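Local coordinates for protein thiosulfate sulfurtransferase (Pseudomonas aeruginosa, PDB 1YT8) that probably transfers sulfur from thiosulfate to cyanide, as expected of a chain built from four rhodanese-like domains, at residues A503-G506 against Y507-E511; Q231-G235 against Q236-F240; V328-D331 against G332-N336; G171-L174 against V175-A179. All coordinates share one frame; numbering follows the deposited sequence.

Contact 1 of 4, residues A503-G506 against Y507-E511; sequences AMQG and YLDWE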
# COMPACT_ATOMS: atom_id res chain seq x y z
N ALA A 503 -6.09 21.71 -1.19
CA ALA A 503 -6.11 20.27 -1.38
C ALA A 503 -5.97 19.55 -0.03
O ALA A 503 -6.61 18.53 0.20
CB ALA A 503 -4.99 19.84 -2.31
N MSE A 504 -5.15 20.10 0.85
CA MSE A 504 -4.94 19.50 2.16
C MSE A 504 -6.18 19.62 3.04
O MSE A 504 -6.56 18.66 3.71
CB MSE A 504 -3.73 20.12 2.85
CG MSE A 504 -2.42 19.84 2.12
SE MSE A 504 -0.85 20.42 3.12
CE MSE A 504 0.28 18.87 2.84
N GLN A 505 -6.83 20.78 3.03
CA GLN A 505 -8.04 20.95 3.83
C GLN A 505 -9.13 20.06 3.22
O GLN A 505 -9.95 19.49 3.94
CB GLN A 505 -8.50 22.41 3.82
CG GLN A 505 -9.80 22.65 4.58
CD GLN A 505 -9.70 22.29 6.05
OE1 GLN A 505 -8.84 22.81 6.77
NE2 GLN A 505 -10.57 21.41 6.52
N GLY A 506 -9.12 19.96 1.90
CA GLY A 506 -10.11 19.14 1.22
C GLY A 506 -10.00 17.68 1.62
O GLY A 506 -10.99 16.96 1.67
N TYR A 507 -8.77 17.26 1.90
CA TYR A 507 -8.51 15.88 2.31
C TYR A 507 -9.16 15.65 3.68
O TYR A 507 -9.79 14.61 3.91
CB TYR A 507 -7.01 15.62 2.40
CG TYR A 507 -6.66 14.20 2.75
CD1 TYR A 507 -6.88 13.16 1.84
CD2 TYR A 507 -6.16 13.87 4.01
CE1 TYR A 507 -6.60 11.84 2.17
CE2 TYR A 507 -5.88 12.55 4.35
CZ TYR A 507 -6.10 11.54 3.43
OH TYR A 507 -5.83 10.23 3.76
N LEU A 508 -9.00 16.61 4.58
CA LEU A 508 -9.59 16.50 5.91
C LEU A 508 -11.12 16.48 5.82
O LEU A 508 -11.78 15.70 6.51
CB LEU A 508 -9.15 17.68 6.79
CG LEU A 508 -7.64 17.82 7.06
CD1 LEU A 508 -7.41 19.05 7.92
CD2 LEU A 508 -7.11 16.57 7.76
N ASP A 509 -11.67 17.34 4.97
CA ASP A 509 -13.12 17.40 4.79
C ASP A 509 -13.63 16.07 4.27
O ASP A 509 -14.70 15.61 4.65
CB ASP A 509 -13.51 18.51 3.82
CG ASP A 509 -13.17 19.90 4.33
OD1 ASP A 509 -13.16 20.10 5.56
OD2 ASP A 509 -12.92 20.79 3.50
N TRP A 510 -12.86 15.44 3.38
CA TRP A 510 -13.24 14.16 2.83
C TRP A 510 -13.31 13.11 3.94
O TRP A 510 -14.28 12.36 4.04
CB TRP A 510 -12.25 13.71 1.75
CG TRP A 510 -12.39 12.27 1.37
CD1 TRP A 510 -13.42 11.70 0.67
CD2 TRP A 510 -11.50 11.21 1.71
NE1 TRP A 510 -13.22 10.34 0.56
CE2 TRP A 510 -12.05 10.02 1.19
CE3 TRP A 510 -10.29 11.15 2.41
CZ2 TRP A 510 -11.43 8.77 1.35
CZ3 TRP A 510 -9.67 9.91 2.57
CH2 TRP A 510 -10.24 8.74 2.04
N GLU A 511 -12.29 13.07 4.80
CA GLU A 511 -12.29 12.10 5.89
C GLU A 511 -13.45 12.35 6.86
O GLU A 511 -14.00 11.41 7.43
CB GLU A 511 -10.95 12.11 6.63
CG GLU A 511 -9.78 11.67 5.74
CD GLU A 511 -8.48 11.46 6.49
OE1 GLU A 511 -8.08 12.33 7.29
OE2 GLU A 511 -7.83 10.41 6.27

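Contact 2 of 4, residues Q231-G235 against Q236-F240; sequences QLEHG and QTRRF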
# COMPACT_ATOMS: atom_id res chain seq x y z
N GLN A 231 5.58 25.80 11.98
CA GLN A 231 6.74 25.32 11.22
C GLN A 231 7.08 23.84 11.34
O GLN A 231 7.21 23.30 12.43
CB GLN A 231 7.96 26.16 11.60
CG GLN A 231 9.24 25.85 10.83
CD GLN A 231 9.15 26.21 9.36
OE1 GLN A 231 8.69 27.31 9.01
NE2 GLN A 231 9.58 25.30 8.49
N LEU A 232 7.26 23.20 10.19
CA LEU A 232 7.62 21.79 10.13
C LEU A 232 9.13 21.67 10.02
O LEU A 232 9.80 22.61 9.59
CB LEU A 232 6.98 21.12 8.91
CG LEU A 232 5.46 20.95 8.92
CD1 LEU A 232 4.98 20.51 7.53
CD2 LEU A 232 5.08 19.92 9.98
N GLU A 233 9.67 20.53 10.43
CA GLU A 233 11.10 20.29 10.32
C GLU A 233 11.25 19.31 9.16
O GLU A 233 10.26 18.74 8.70
CB GLU A 233 11.65 19.68 11.62
CG GLU A 233 11.48 20.60 12.82
CD GLU A 233 12.28 20.15 14.03
OE1 GLU A 233 12.25 18.94 14.36
OE2 GLU A 233 12.93 21.01 14.66
N HIS A 234 12.47 19.13 8.67
CA HIS A 234 12.68 18.24 7.54
C HIS A 234 14.00 17.49 7.67
O HIS A 234 14.94 18.01 8.27
CB HIS A 234 12.69 19.06 6.24
CG HIS A 234 11.50 19.95 6.08
ND1 HIS A 234 10.29 19.50 5.62
CD2 HIS A 234 11.34 21.27 6.34
CE1 HIS A 234 9.42 20.49 5.60
NE2 HIS A 234 10.03 21.58 6.03
N GLY A 235 14.06 16.29 7.12
CA GLY A 235 15.28 15.50 7.17
C GLY A 235 15.69 15.04 8.55
O GLY A 235 16.85 14.70 8.79
N GLN A 236 14.74 15.04 9.48
CA GLN A 236 15.03 14.62 10.84
C GLN A 236 15.34 13.13 10.91
O GLN A 236 14.98 12.37 10.00
CB GLN A 236 13.87 14.98 11.76
CG GLN A 236 13.62 16.48 11.85
CD GLN A 236 14.89 17.26 12.16
OE1 GLN A 236 15.40 18.00 11.31
NE2 GLN A 236 15.40 17.10 13.37
N THR A 237 15.99 12.71 11.99
CA THR A 237 16.40 11.32 12.16
C THR A 237 16.13 10.73 13.55
O THR A 237 16.64 9.66 13.87
CB THR A 237 17.91 11.17 11.86
OG1 THR A 237 18.66 11.97 12.78
CG2 THR A 237 18.23 11.65 10.44
N ARG A 238 15.35 11.41 14.38
CA ARG A 238 15.04 10.88 15.71
C ARG A 238 14.22 9.62 15.53
O ARG A 238 13.24 9.61 14.78
CB ARG A 238 14.26 11.90 16.53
CG ARG A 238 14.86 13.30 16.50
CD ARG A 238 14.23 14.19 17.56
NE ARG A 238 14.52 15.60 17.29
CZ ARG A 238 13.87 16.34 16.41
NH1 ARG A 238 12.87 15.82 15.70
NH2 ARG A 238 14.22 17.61 16.22
N ARG A 239 14.60 8.56 16.22
CA ARG A 239 13.90 7.30 16.08
C ARG A 239 13.93 6.46 17.35
O ARG A 239 14.77 6.67 18.23
CB ARG A 239 14.50 6.52 14.90
CG ARG A 239 14.11 5.06 14.83
CD ARG A 239 13.91 4.58 13.39
NE ARG A 239 15.03 4.88 12.51
CZ ARG A 239 15.14 4.41 11.26
NH1 ARG A 239 14.19 3.62 10.77
NH2 ARG A 239 16.19 4.72 10.52
N PHE A 240 13.00 5.52 17.45
CA PHE A 240 12.93 4.63 18.60
C PHE A 240 14.20 3.79 18.65
O PHE A 240 14.93 3.70 17.66
CB PHE A 240 11.71 3.71 18.47
CG PHE A 240 11.78 2.76 17.30
CD1 PHE A 240 12.50 1.57 17.39
CD2 PHE A 240 11.15 3.08 16.10
CE1 PHE A 240 12.59 0.71 16.30
CE2 PHE A 240 11.24 2.22 15.00
CZ PHE A 240 11.96 1.04 15.10
O HOH W 1 10.88 16.85 13.67

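Contact 3 of 4, residues V328-D331 against G332-N336; sequences VDDD and GVRAN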
# COMPACT_ATOMS: atom_id res chain seq x y z
N VAL A 328 3.21 -12.40 11.80
CA VAL A 328 4.47 -12.79 12.42
C VAL A 328 5.25 -11.64 13.06
O VAL A 328 5.35 -10.55 12.50
CB VAL A 328 5.41 -13.43 11.37
CG1 VAL A 328 6.74 -13.84 12.01
CG2 VAL A 328 4.74 -14.63 10.72
N ASP A 329 5.79 -11.90 14.25
CA ASP A 329 6.66 -10.96 14.94
C ASP A 329 7.49 -11.79 15.91
O ASP A 329 7.21 -12.97 16.10
CB ASP A 329 5.88 -9.84 15.67
CG ASP A 329 5.35 -10.24 17.04
OD1 ASP A 329 5.87 -11.19 17.67
OD2 ASP A 329 4.41 -9.56 17.52
N ASP A 330 8.52 -11.19 16.51
CA ASP A 330 9.38 -11.91 17.44
C ASP A 330 9.43 -11.19 18.78
O ASP A 330 10.42 -11.29 19.51
CB ASP A 330 10.80 -12.02 16.87
CG ASP A 330 11.39 -10.65 16.49
OD1 ASP A 330 10.82 -9.61 16.88
OD2 ASP A 330 12.44 -10.63 15.81
N ASP A 331 8.36 -10.47 19.11
CA ASP A 331 8.31 -9.70 20.35
C ASP A 331 7.03 -9.87 21.16
O ASP A 331 7.00 -9.52 22.34
CB ASP A 331 8.46 -8.21 20.01
CG ASP A 331 7.48 -7.76 18.95
OD1 ASP A 331 7.75 -8.00 17.75
OD2 ASP A 331 6.43 -7.19 19.31
N GLY A 332 5.98 -10.39 20.54
CA GLY A 332 4.73 -10.59 21.25
C GLY A 332 3.86 -9.35 21.39
O GLY A 332 2.88 -9.36 22.13
N VAL A 333 4.20 -8.28 20.68
CA VAL A 333 3.42 -7.05 20.74
C VAL A 333 2.90 -6.59 19.38
O VAL A 333 1.70 -6.40 19.20
CB VAL A 333 4.26 -5.88 21.33
CG1 VAL A 333 3.45 -4.58 21.28
CG2 VAL A 333 4.66 -6.19 22.77
N ARG A 334 3.81 -6.40 18.43
CA ARG A 334 3.46 -5.91 17.10
C ARG A 334 2.40 -6.69 16.34
O ARG A 334 1.45 -6.09 15.83
CB ARG A 334 4.74 -5.78 16.27
CG ARG A 334 5.68 -4.72 16.83
CD ARG A 334 6.95 -4.59 16.02
NE ARG A 334 7.85 -5.72 16.24
CZ ARG A 334 9.11 -5.75 15.83
NH1 ARG A 334 9.63 -4.72 15.19
NH2 ARG A 334 9.86 -6.82 16.08
N ALA A 335 2.55 -8.00 16.27
CA ALA A 335 1.57 -8.82 15.57
C ALA A 335 0.22 -8.78 16.31
O ALA A 335 -0.82 -8.64 15.68
CB ALA A 335 2.07 -10.26 15.46
N ASN A 336 0.25 -8.88 17.64
CA ASN A 336 -0.99 -8.84 18.41
C ASN A 336 -1.75 -7.53 18.20
O ASN A 336 -2.97 -7.55 18.00
CB ASN A 336 -0.73 -9.02 19.91
CG ASN A 336 -0.51 -10.48 20.30
OD1 ASN A 336 -1.21 -11.38 19.83
ND2 ASN A 336 0.45 -10.71 21.19

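Contact 4 of 4, residues G171-L174 against V175-A179; sequences GAEL and VLRVA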
# COMPACT_ATOMS: atom_id res chain seq x y z
N GLY A 171 3.52 2.99 13.33
CA GLY A 171 2.34 2.44 13.97
C GLY A 171 2.40 1.22 14.87
O GLY A 171 2.04 1.30 16.05
N ALA A 172 2.84 0.08 14.34
CA ALA A 172 2.90 -1.14 15.13
C ALA A 172 3.94 -1.12 16.24
O ALA A 172 3.86 -1.90 17.18
CB ALA A 172 3.12 -2.34 14.22
N GLU A 173 4.92 -0.22 16.13
CA GLU A 173 5.98 -0.12 17.13
C GLU A 173 5.57 0.66 18.38
O GLU A 173 6.22 0.56 19.42
CB GLU A 173 7.21 0.57 16.52
CG GLU A 173 7.78 -0.07 15.25
CD GLU A 173 8.41 -1.44 15.49
OE1 GLU A 173 8.89 -1.69 16.61
OE2 GLU A 173 8.43 -2.26 14.54
N LEU A 174 4.50 1.44 18.29
CA LEU A 174 4.06 2.26 19.42
C LEU A 174 3.94 1.58 20.78
O LEU A 174 4.58 2.00 21.74
CB LEU A 174 2.74 2.96 19.06
CG LEU A 174 2.89 4.06 17.99
CD1 LEU A 174 1.53 4.48 17.49
CD2 LEU A 174 3.64 5.26 18.59
N VAL A 175 3.12 0.53 20.87
CA VAL A 175 2.95 -0.16 22.14
C VAL A 175 4.25 -0.82 22.61
O VAL A 175 4.52 -0.91 23.81
CB VAL A 175 1.83 -1.22 22.04
CG1 VAL A 175 1.70 -2.00 23.34
CG2 VAL A 175 0.51 -0.52 21.72
N LEU A 176 5.07 -1.25 21.66
CA LEU A 176 6.33 -1.91 21.98
C LEU A 176 7.44 -0.97 22.47
O LEU A 176 8.21 -1.33 23.36
CB LEU A 176 6.85 -2.67 20.76
CG LEU A 176 8.19 -3.42 20.89
CD1 LEU A 176 8.05 -4.59 21.85
CD2 LEU A 176 8.63 -3.93 19.52
N ARG A 177 7.52 0.23 21.89
CA ARG A 177 8.59 1.17 22.24
C ARG A 177 8.27 2.30 23.22
O ARG A 177 9.19 2.91 23.77
CB ARG A 177 9.13 1.81 20.97
CG ARG A 177 9.28 0.87 19.78
CD ARG A 177 10.51 0.01 19.88
NE ARG A 177 10.55 -0.95 18.77
CZ ARG A 177 11.55 -1.80 18.56
NH1 ARG A 177 12.60 -1.82 19.37
NH2 ARG A 177 11.49 -2.65 17.54
N VAL A 178 6.99 2.58 23.44
CA VAL A 178 6.61 3.71 24.29
C VAL A 178 7.19 3.78 25.71
O VAL A 178 7.50 4.87 26.19
CB VAL A 178 5.06 3.84 24.38
CG1 VAL A 178 4.47 2.70 25.19
CG2 VAL A 178 4.69 5.19 24.99
N ALA A 179 7.35 2.64 26.37
CA ALA A 179 7.89 2.65 27.73
C ALA A 179 9.33 3.17 27.79
O ALA A 179 9.75 3.72 28.81
CB ALA A 179 7.81 1.25 28.33
O HOH W 2 1.69 -0.97 18.64

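Contact 1 of 4, residues A503-G506 against Y507-E511
Asp509 N donates to Gln505 O over 2.9 Å at 161°, and the same i to i+4 spacing recurs from Tyr507 N to Ala503 O and from Trp510 N to Gly506 O, each 3.0 Å. Leu508 N also points at Met504 O, but at 3.3 Å this bond is weak. Regular alpha-helical geometry therefore runs unbroken across the junction, in the middle of helix 501-512 near the C-terminal end of the chain. On one flank of the helix the side chains of Gln505 and Asp509 repeat the backbone's spacing. Gln505 sets off with CG opposite its own backbone N (chi1 178°) and then bends at chi2, which folds the amide back along the helix toward the following turn. NE2 reaches Asp509 OD1 at 3.1 Å; the acceptor lies close to the amide plane, whereas the carboxylate oxygen is met from above its own plane, the two planes being 38° apart. Leu508 CB sits beside this bridge, 4.0 Å from Gln505 NE2. Further along, Glu511 CG rests 4.2 Å above one face of the Tyr507 ring, displaced toward its rim. Leu508 and selenomethionine Met504 pack on Ile223 of helix 221-227, while Tyr507 OH is hydrogen-bonded to Lys117. The uncharged amide donates a hydrogen bond to Asp509 without neutralising it; the off-plane approach suggests a modest side-chain link added to a helix already held by its backbone bonds.

Contact 2 of 4, residues Q231-G235 against Q236-F240
Glu233 OE1 meets the guanidinium of Arg238 five residues on, forming a salt bridge round a turn. Its main bond comes from Arg238 NH2 at 3.0 Å and 162°, on the syn lone pair of OE1 and within 6° of the guanidinium plane, an edge-on approach; Arg238 NH1 adds only a weak one at 3.5 Å. Carboxylate and guanidinium are nearly coplanar, and the two side chains cross at about a right angle. Water 1 lies at the guanidinium edge too, donating to Glu233 OE1 at 2.6 Å and accepting from Arg238 NH1 at 3.0 Å. Gly165 N is a further donor to Glu233 OE1, and Gly166 O accepts a hydrogen bond from Arg238 NH1, so both charged groups are also tied to the backbone of the loop following helix 155-160. The chain here is the irregular connection between helix 221-227 and helix 245-262, which leads from the second of the protein's four parallel rhodanese-type sheets toward the third. It bends at Gly235, whose phi of 66° is positive, and this brings Glu233 CB to 3.8 Å from Gln236 CG, an aliphatic contact behind the bridge. Other polar groups are met by neighbours: the backbones of Glu233 and Gly235 by Ser162 and Gln159, His234 ND1 by Thr160 O, and Gln236 O by Gln159 NE2.

Contact 3 of 4, residues V328-D331 against G332-N336
Asp329 and Asp331 turn their carboxylates into the start of helix 334-344 and between them accept hydrogen bonds from the backbone N-H groups of Gly332 to Ala335. Asp329 OD2 accepts from Ala335 N at 2.7 Å, on the anti side of the carboxylate. Its OD1 takes Gly332 N at 3.0 Å and Asp331 N, both from the same face, the latter closing an Asx turn. Asp331 OD2 receives Arg334 N at 2.9 Å on its syn lone pair and Val333 N at 2.8 Å from above the carboxylate plane. The other oxygen, OD1, is gripped by Arg334 through NE at 2.7 Å and NH2 at 2.9 Å; the guanidinium lies edge-on, with the carboxylate plane turned 64° from its own. A bend at chi3 (-73°) lets Arg334 curl back over the loop, where NH2 also reaches Asp330 OD1 at 3.1 Å and completes a salt-bridge network. Gly332 sits at a phi of 81°, backbone angles at which a CB would collide with Asp331 O. Further out, Arg289 holds Asp330 OD2, Glu293 pairs with Arg334 NH1, and Arg248 donates to Asp331 O. The loop leaves strand 324-328, the central strand of the third sheet, and so occupies the place of the rhodanese active-site loop. Counted from the helices that follow, 197-208 and 334-344, Asp330 falls where Cys193 stands in the second domain. With that aspartate and with carboxylates occupying the loop's N-H groups, the arrangement is consistent with a domain that carries no sulfur itself.

Contact 4 of 4, residues G171-L174 against V175-A179
Glu173 and Arg177 are brought side by side by matching bends: each places CG opposite its own carbonyl carbon and then folds at chi2, -68° in the glutamate and -79° in the arginine. This is an i to i+4 salt bridge over the first turn of helix 174-181, in the rhodanese-like domain whose short edge strand 167-168 precedes it. Two of the guanidinium nitrogens converge on a single oxygen, Glu173 OE1, with Arg177 NE at 2.8 Å and Arg177 NH2 at 2.9 Å. That oxygen lies in the guanidinium plane; seen from the carboxylate, NE arrives on the anti side and NH2 on the syn side, from one and the same face, the planes being 35° apart. Leu176 CD2 sits 3.3 Å above one guanidinium face, toward its rim, and so helps fix the rotation of the group. The other oxygen, OE2, is held by Arg334 NH1 of helix 334-344, which leaves the buried glutamate between two arginines and probably favours its ionised form. Backbone bonds run beneath the side chains: Arg177 N donates to Glu173 O at 2.8 Å, and Val178 N reaches Leu174 O at 3.0 Å. Leu174 faces Val191 while Val178 meets Val189, setting this helix against strand 188-192 of the sheet. On the entry side, water 2 bridges the first turn, accepting from Val175 N at 3.0 Å and donating weakly to Ala172 O and Gly171 O.

Overall arrangement
Contacts 3 and 4 form one buried junction between two rhodanese-like domains: their centres are 11 Å apart, and Arg334 NH1 lies 2.8 Å from Glu173 OE2, linking the two salt-bridge systems. Contact 2 adjoins contact 4 from the connecting chain, where Phe240 CD1 packs 3.5 Å from Arg177 NE, although its own bridge is at the surface. Contact 1 stands apart, with nearest atoms about 15 Å from contact 4 and about 7 Å from contact 2. Its Tyr507 side chain is, however, about 5 Å from a sulfite ion, probably from the crystallisation medium, that may mark the pocket, and Glu511 touches Arg196 of the pocket that includes Cys193.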